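Local coordinates for protein probable hydrolase (Pseudomonas aeruginosa, PDB 3OM8) that probably acts as a hydrolase of the alpha/beta-hydrolase fold, perhaps as a 3-oxoadipate enol-lactonase, at residues 119-123 with 260-265; 212-218 with 238-244. The contacts are given in a common frame with arbitrary orientation. Residue numbers count along the deposited sequence, not the author numbering.

The two contacts illustrate how an alpha/beta hydrolase builds the side of its sheet that ends in strand 238-242. Interaction 2 pairs the last two strands, 211-216 and 238-242, in parallel; interaction 1 lays the C-terminal helix 253-264 over the preceding strand, 118-124. Their centres are 14 Å apart, and they meet directly: Leu-121 O lies 2.8 Å from Leu-212 N and Leu-123 N 2.9 Å from Leu-212 O, both probable hydrogen bonds, while Phe-263 CZ packs 3.5 Å from Leu-212 N. Strand 211-216 leads toward Asp-219, which with Ser-101 and His-246 has the geometry of a probable catalytic triad; interaction 2 borders that site, and Val-122 of interaction 1 lies near the putative nucleophile elbow.

Interaction 1 of 2, residues 119-123 with 260-265; sequences ERLVL and VLSFLG
The part of strand 118-124 at 121-123 runs nearly antiparallel to the last turn of a helix, 260-264: their axes make an angle of 154° and approach to 9.8 Å. Arg-120 CA lies 6.8 Å from Leu-264 CA, and Val-122 CA 7.3 Å from Val-260 CA. Arg-120 and Val-122, whose CA-to-CB bonds point toward the helix, form the strand's two bumps. From the helix, the Phe-263 ring (chi1 t) slides in beside them: its CE2 is 3.8 Å from Arg-120 CB and 3.5 Å from Leu-121 O, while its CD2 meets Val-122 CG2 at 3.7 Å. Leu-264 (m,t) brings CD2 to 3.5 Å from Arg-120 CB and 4.4 Å from Val-122 CG2, so Val-122 fits between Phe-263, Leu-264 and Val-260, whose CG2 is 4.2 Å from Val-122 CG1. The extended Arg-120 reaches alongside the helix's C-terminal end; NH2 donates to Phe-263 O (2.8 Å) and also to Ala-205 O of a second subunit. Gly-265, with phi 99°, ends the helix beside this guanidinium; at these angles a CB would press on the carbonyl O of Leu-264. A C-terminal helix lying along one sheet face belongs to the alpha/beta hydrolase fold.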
loop_
_atom_site.group_PDB
_atom_site.type_symbol
_atom_site.label_atom_id
_atom_site.label_comp_id
_atom_site.label_asym_id
_atom_site.label_seq_id
_atom_site.Cartn_x
_atom_site.Cartn_y
_atom_site.Cartn_z
ATOM N N GLU B 119 -15.232 17.936 2.864
ATOM C CA GLU B 119 -15.982 16.679 2.883
ATOM C C GLU B 119 -14.991 15.531 2.967
ATOM O O GLU B 119 -14.540 15.169 4.053
ATOM C CB GLU B 119 -16.842 16.537 1.625
ATOM C CG GLU B 119 -18.348 16.505 1.875
ATOM C CD GLU B 119 -18.808 15.194 2.466
ATOM O OE1 GLU B 119 -18.287 14.804 3.530
ATOM O OE2 GLU B 119 -19.694 14.548 1.866
ATOM N N ARG B 120 -14.633 14.973 1.815
ATOM C CA ARG B 120 -13.618 13.926 1.777
ATOM C C ARG B 120 -12.269 14.448 1.282
ATOM O O ARG B 120 -12.202 15.367 0.458
ATOM C CB ARG B 120 -14.101 12.737 0.954
ATOM C CG ARG B 120 -15.334 12.081 1.575
ATOM C CD ARG B 120 -15.776 10.809 0.861
ATOM N NE ARG B 120 -17.119 10.428 1.297
ATOM C CZ ARG B 120 -17.804 9.386 0.831
ATOM N NH1 ARG B 120 -19.017 9.146 1.298
ATOM N NH2 ARG B 120 -17.283 8.585 -0.093
ATOM N N LEU B 121 -11.195 13.862 1.795
ATOM C CA LEU B 121 -9.858 14.376 1.538
ATOM C C LEU B 121 -8.977 13.344 0.839
ATOM O O LEU B 121 -8.825 12.213 1.312
ATOM C CB LEU B 121 -9.219 14.824 2.854
ATOM C CG LEU B 121 -7.811 15.404 2.881
ATOM C CD1 LEU B 121 -7.756 16.803 2.202
ATOM C CD2 LEU B 121 -7.341 15.476 4.335
ATOM N N VAL B 122 -8.418 13.734 -0.302
ATOM C CA VAL B 122 -7.421 12.921 -0.993
ATOM C C VAL B 122 -6.063 13.632 -0.975
ATOM O O VAL B 122 -5.970 14.832 -1.255
ATOM C CB VAL B 122 -7.830 12.612 -2.438
ATOM C CG1 VAL B 122 -6.861 11.608 -3.062
ATOM C CG2 VAL B 122 -9.263 12.059 -2.478
ATOM N N LEU B 123 -5.025 12.883 -0.621
ATOM C CA LEU B 123 -3.677 13.404 -0.498
ATOM C C LEU B 123 -2.768 12.584 -1.394
ATOM O O LEU B 123 -2.465 11.434 -1.081
ATOM C CB LEU B 123 -3.217 13.269 0.950
ATOM C CG LEU B 123 -4.157 13.898 1.976
ATOM C CD1 LEU B 123 -3.679 13.628 3.395
ATOM C CD2 LEU B 123 -4.278 15.397 1.723
ATOM N N VAL B 260 -9.433 7.587 -6.804
ATOM C CA VAL B 260 -10.119 8.805 -6.356
ATOM C C VAL B 260 -11.641 8.663 -6.432
ATOM O O VAL B 260 -12.342 8.896 -5.451
ATOM C CB VAL B 260 -9.680 10.060 -7.193
ATOM C CG1 VAL B 260 -10.589 11.237 -6.924
ATOM C CG2 VAL B 260 -8.229 10.422 -6.905
ATOM N N LEU B 261 -12.142 8.283 -7.603
ATOM C CA LEU B 261 -13.580 8.192 -7.841
ATOM C C LEU B 261 -14.281 7.177 -6.933
ATOM O O LEU B 261 -15.410 7.403 -6.482
ATOM C CB LEU B 261 -13.862 7.884 -9.319
ATOM C CG LEU B 261 -13.607 9.104 -10.211
ATOM C CD1 LEU B 261 -13.807 8.800 -11.691
ATOM C CD2 LEU B 261 -14.508 10.252 -9.782
ATOM N N SER B 262 -13.614 6.063 -6.656
ATOM C CA SER B 262 -14.229 5.022 -5.837
ATOM C C SER B 262 -14.306 5.497 -4.399
ATOM O O SER B 262 -15.302 5.255 -3.702
ATOM C CB SER B 262 -13.439 3.719 -5.929
ATOM O OG SER B 262 -13.522 3.185 -7.238
ATOM N N PHE B 263 -13.246 6.178 -3.968
ATOM C CA PHE B 263 -13.183 6.744 -2.629
ATOM C C PHE B 263 -14.257 7.811 -2.414
ATOM O O PHE B 263 -14.877 7.871 -1.354
ATOM C CB PHE B 263 -11.795 7.340 -2.364
ATOM C CG PHE B 263 -11.704 8.099 -1.074
ATOM C CD1 PHE B 263 -11.791 7.438 0.144
ATOM C CD2 PHE B 263 -11.534 9.473 -1.076
ATOM C CE1 PHE B 263 -11.709 8.134 1.340
ATOM C CE2 PHE B 263 -11.439 10.184 0.117
ATOM C CZ PHE B 263 -11.527 9.521 1.325
ATOM N N LEU B 264 -14.481 8.647 -3.420
ATOM C CA LEU B 264 -15.391 9.786 -3.270
ATOM C C LEU B 264 -16.859 9.412 -3.478
ATOM O O LEU B 264 -17.758 10.229 -3.265
ATOM C CB LEU B 264 -14.996 10.919 -4.220
ATOM C CG LEU B 264 -13.660 11.610 -3.923
ATOM C CD1 LEU B 264 -13.378 12.654 -4.984
ATOM C CD2 LEU B 264 -13.659 12.242 -2.532
ATOM N N GLY B 265 -17.096 8.177 -3.897
ATOM C CA GLY B 265 -18.450 7.666 -3.986
ATOM C C GLY B 265 -19.011 7.731 -5.389
ATOM O O GLY B 265 -20.224 7.616 -5.587
#

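Interaction 2 of 2, residues 212-218 with 238-244; sequences LVIAGAY and RLVTLPA
Leu-212 lays its CD1 over one face of the Arg-238 guanidinium and touches Arg-238 CB and Val-240 CG2, both 4.0 Å from that CD1. From this pair onward, strands 212-216 and 238-242 run parallel, their axes 4.7 Å apart at 21°, with Leu-212 beside Arg-238 and each later residue, to Gly-216 and Leu-242, in step. Backbone hydrogen bonds alternate: Val-213 N to Arg-238 O 2.8 Å, Val-240 N to Val-213 O 2.8 Å, Ala-215 N to Val-240 O 3.0 Å, Leu-242 N to Ala-215 O 2.9 Å, Ala-217 N to Leu-242 O 2.9 Å. With helix 224-233 connecting them, this is a beta-alpha-beta crossover, forming the edge of the alpha/beta hydrolase sheet within the chain. Val-213, Ala-215, Leu-239 and Thr-241 share one face, where Leu-239 CD1 lies 3.9 Å from Val-213 CG1 and 4.3 Å from Ala-215 CB. On the face of Leu-212, Ile-214 CG2 packs 4.1 Å from Leu-242 CD1. Beyond the strands, Pro-243 centres an inverse gamma turn that brings Ala-244 O within 2.9 Å of Tyr-218 N, a hydrogen bond; a CB on Gly-216 would clash with that carbonyl. Tyr-218 sets CE2 4.2 Å from Pro-243 CB, its ring edge facing Pro-243 O.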
loop_
_atom_site.group_PDB
_atom_site.type_symbol
_atom_site.label_atom_id
_atom_site.label_comp_id
_atom_site.label_asym_id
_atom_site.label_seq_id
_atom_site.Cartn_x
_atom_site.Cartn_y
_atom_site.Cartn_z
ATOM N N LEU B 212 -8.106 9.523 1.881
ATOM C CA LEU B 212 -7.379 8.590 1.028
ATOM C C LEU B 212 -5.983 9.148 0.745
ATOM O O LEU B 212 -5.844 10.308 0.363
ATOM C CB LEU B 212 -8.110 8.383 -0.295
ATOM C CG LEU B 212 -7.320 7.641 -1.375
ATOM C CD1 LEU B 212 -7.054 6.195 -0.938
ATOM C CD2 LEU B 212 -8.065 7.652 -2.709
ATOM N N VAL B 213 -4.959 8.322 0.932
ATOM C CA VAL B 213 -3.589 8.703 0.617
ATOM C C VAL B 213 -3.060 7.889 -0.561
ATOM O O VAL B 213 -3.048 6.658 -0.516
ATOM C CB VAL B 213 -2.650 8.460 1.803
ATOM C CG1 VAL B 213 -1.230 8.872 1.438
ATOM C CG2 VAL B 213 -3.126 9.204 3.024
ATOM N N ILE B 214 -2.629 8.584 -1.611
ATOM C CA ILE B 214 -1.983 7.959 -2.760
ATOM C C ILE B 214 -0.483 8.226 -2.694
ATOM O O ILE B 214 -0.064 9.371 -2.487
ATOM C CB ILE B 214 -2.560 8.502 -4.077
ATOM C CG1 ILE B 214 -4.077 8.282 -4.109
ATOM C CG2 ILE B 214 -1.883 7.845 -5.277
ATOM C CD1 ILE B 214 -4.758 8.832 -5.325
ATOM N N ALA B 215 0.324 7.179 -2.839
ATOM C CA ALA B 215 1.779 7.320 -2.766
ATOM C C ALA B 215 2.467 6.642 -3.942
ATOM O O ALA B 215 1.915 5.722 -4.540
ATOM C CB ALA B 215 2.316 6.772 -1.453
ATOM N N GLY B 216 3.662 7.112 -4.281
ATOM C CA GLY B 216 4.430 6.548 -5.374
ATOM C C GLY B 216 5.581 5.760 -4.794
ATOM O O GLY B 216 6.328 6.269 -3.968
ATOM N N ALA B 217 5.717 4.506 -5.205
ATOM C CA ALA B 217 6.745 3.643 -4.642
ATOM C C ALA B 217 8.153 4.177 -4.887
ATOM O O ALA B 217 9.062 3.915 -4.103
ATOM C CB ALA B 217 6.621 2.233 -5.208
ATOM N N TYR B 218 8.334 4.894 -5.991
ATOM C CA TYR B 218 9.660 5.368 -6.387
ATOM C C TYR B 218 9.858 6.893 -6.216
ATOM O O TYR B 218 10.741 7.506 -6.826
ATOM C CB TYR B 218 9.943 4.947 -7.823
ATOM C CG TYR B 218 9.737 3.465 -8.075
ATOM C CD1 TYR B 218 10.631 2.524 -7.572
ATOM C CD2 TYR B 218 8.674 3.013 -8.834
ATOM C CE1 TYR B 218 10.465 1.180 -7.801
ATOM C CE2 TYR B 218 8.488 1.648 -9.075
ATOM C CZ TYR B 218 9.387 0.740 -8.550
ATOM O OH TYR B 218 9.230 -0.607 -8.781
ATOM N N ARG B 238 -7.150 5.475 4.309
ATOM C CA ARG B 238 -6.700 4.402 3.431
ATOM C C ARG B 238 -5.441 4.799 2.658
ATOM O O ARG B 238 -5.173 5.985 2.448
ATOM C CB ARG B 238 -7.783 4.057 2.417
ATOM C CG ARG B 238 -8.997 3.376 2.977
ATOM C CD ARG B 238 -9.575 2.472 1.919
ATOM N NE ARG B 238 -10.229 3.223 0.859
ATOM C CZ ARG B 238 -9.882 3.163 -0.420
ATOM N NH1 ARG B 238 -10.557 3.877 -1.306
ATOM N NH2 ARG B 238 -8.872 2.391 -0.819
ATOM N N LEU B 239 -4.691 3.795 2.215
ATOM C CA LEU B 239 -3.486 4.005 1.425
ATOM C C LEU B 239 -3.546 3.202 0.128
ATOM O O LEU B 239 -3.816 1.998 0.137
ATOM C CB LEU B 239 -2.237 3.602 2.225
ATOM C CG LEU B 239 -0.895 3.614 1.487
ATOM C CD1 LEU B 239 -0.453 5.060 1.281
ATOM C CD2 LEU B 239 0.177 2.852 2.238
ATOM N N VAL B 240 -3.304 3.887 -0.984
ATOM C CA VAL B 240 -3.118 3.257 -2.279
ATOM C C VAL B 240 -1.693 3.549 -2.736
ATOM O O VAL B 240 -1.272 4.691 -2.737
ATOM C CB VAL B 240 -4.114 3.811 -3.308
ATOM C CG1 VAL B 240 -3.643 3.521 -4.730
ATOM C CG2 VAL B 240 -5.508 3.231 -3.061
ATOM N N THR B 241 -0.940 2.526 -3.107
ATOM C CA THR B 241 0.431 2.744 -3.547
ATOM C C THR B 241 0.616 2.329 -4.996
ATOM O O THR B 241 0.418 1.171 -5.344
ATOM C CB THR B 241 1.418 1.970 -2.675
ATOM O OG1 THR B 241 1.333 2.448 -1.330
ATOM C CG2 THR B 241 2.842 2.163 -3.181
ATOM N N LEU B 242 0.995 3.277 -5.844
ATOM C CA LEU B 242 1.207 2.982 -7.256
ATOM C C LEU B 242 2.692 2.861 -7.554
ATOM O O LEU B 242 3.514 3.427 -6.840
ATOM C CB LEU B 242 0.566 4.062 -8.122
ATOM C CG LEU B 242 -0.915 4.287 -7.823
ATOM C CD1 LEU B 242 -1.468 5.474 -8.584
ATOM C CD2 LEU B 242 -1.723 3.012 -8.126
ATOM N N PRO B 243 3.052 2.102 -8.601
ATOM C CA PRO B 243 4.473 1.986 -8.941
ATOM C C PRO B 243 4.948 3.243 -9.676
ATOM O O PRO B 243 5.560 3.145 -10.741
ATOM C CB PRO B 243 4.501 0.776 -9.875
ATOM C CG PRO B 243 3.179 0.829 -10.569
ATOM C CD PRO B 243 2.195 1.359 -9.544
ATOM N N ALA B 244 4.645 4.405 -9.103
ATOM C CA ALA B 244 4.974 5.691 -9.715
ATOM C C ALA B 244 6.123 6.390 -9.009
ATOM O O ALA B 244 6.540 5.996 -7.915
ATOM C CB ALA B 244 3.758 6.604 -9.718
#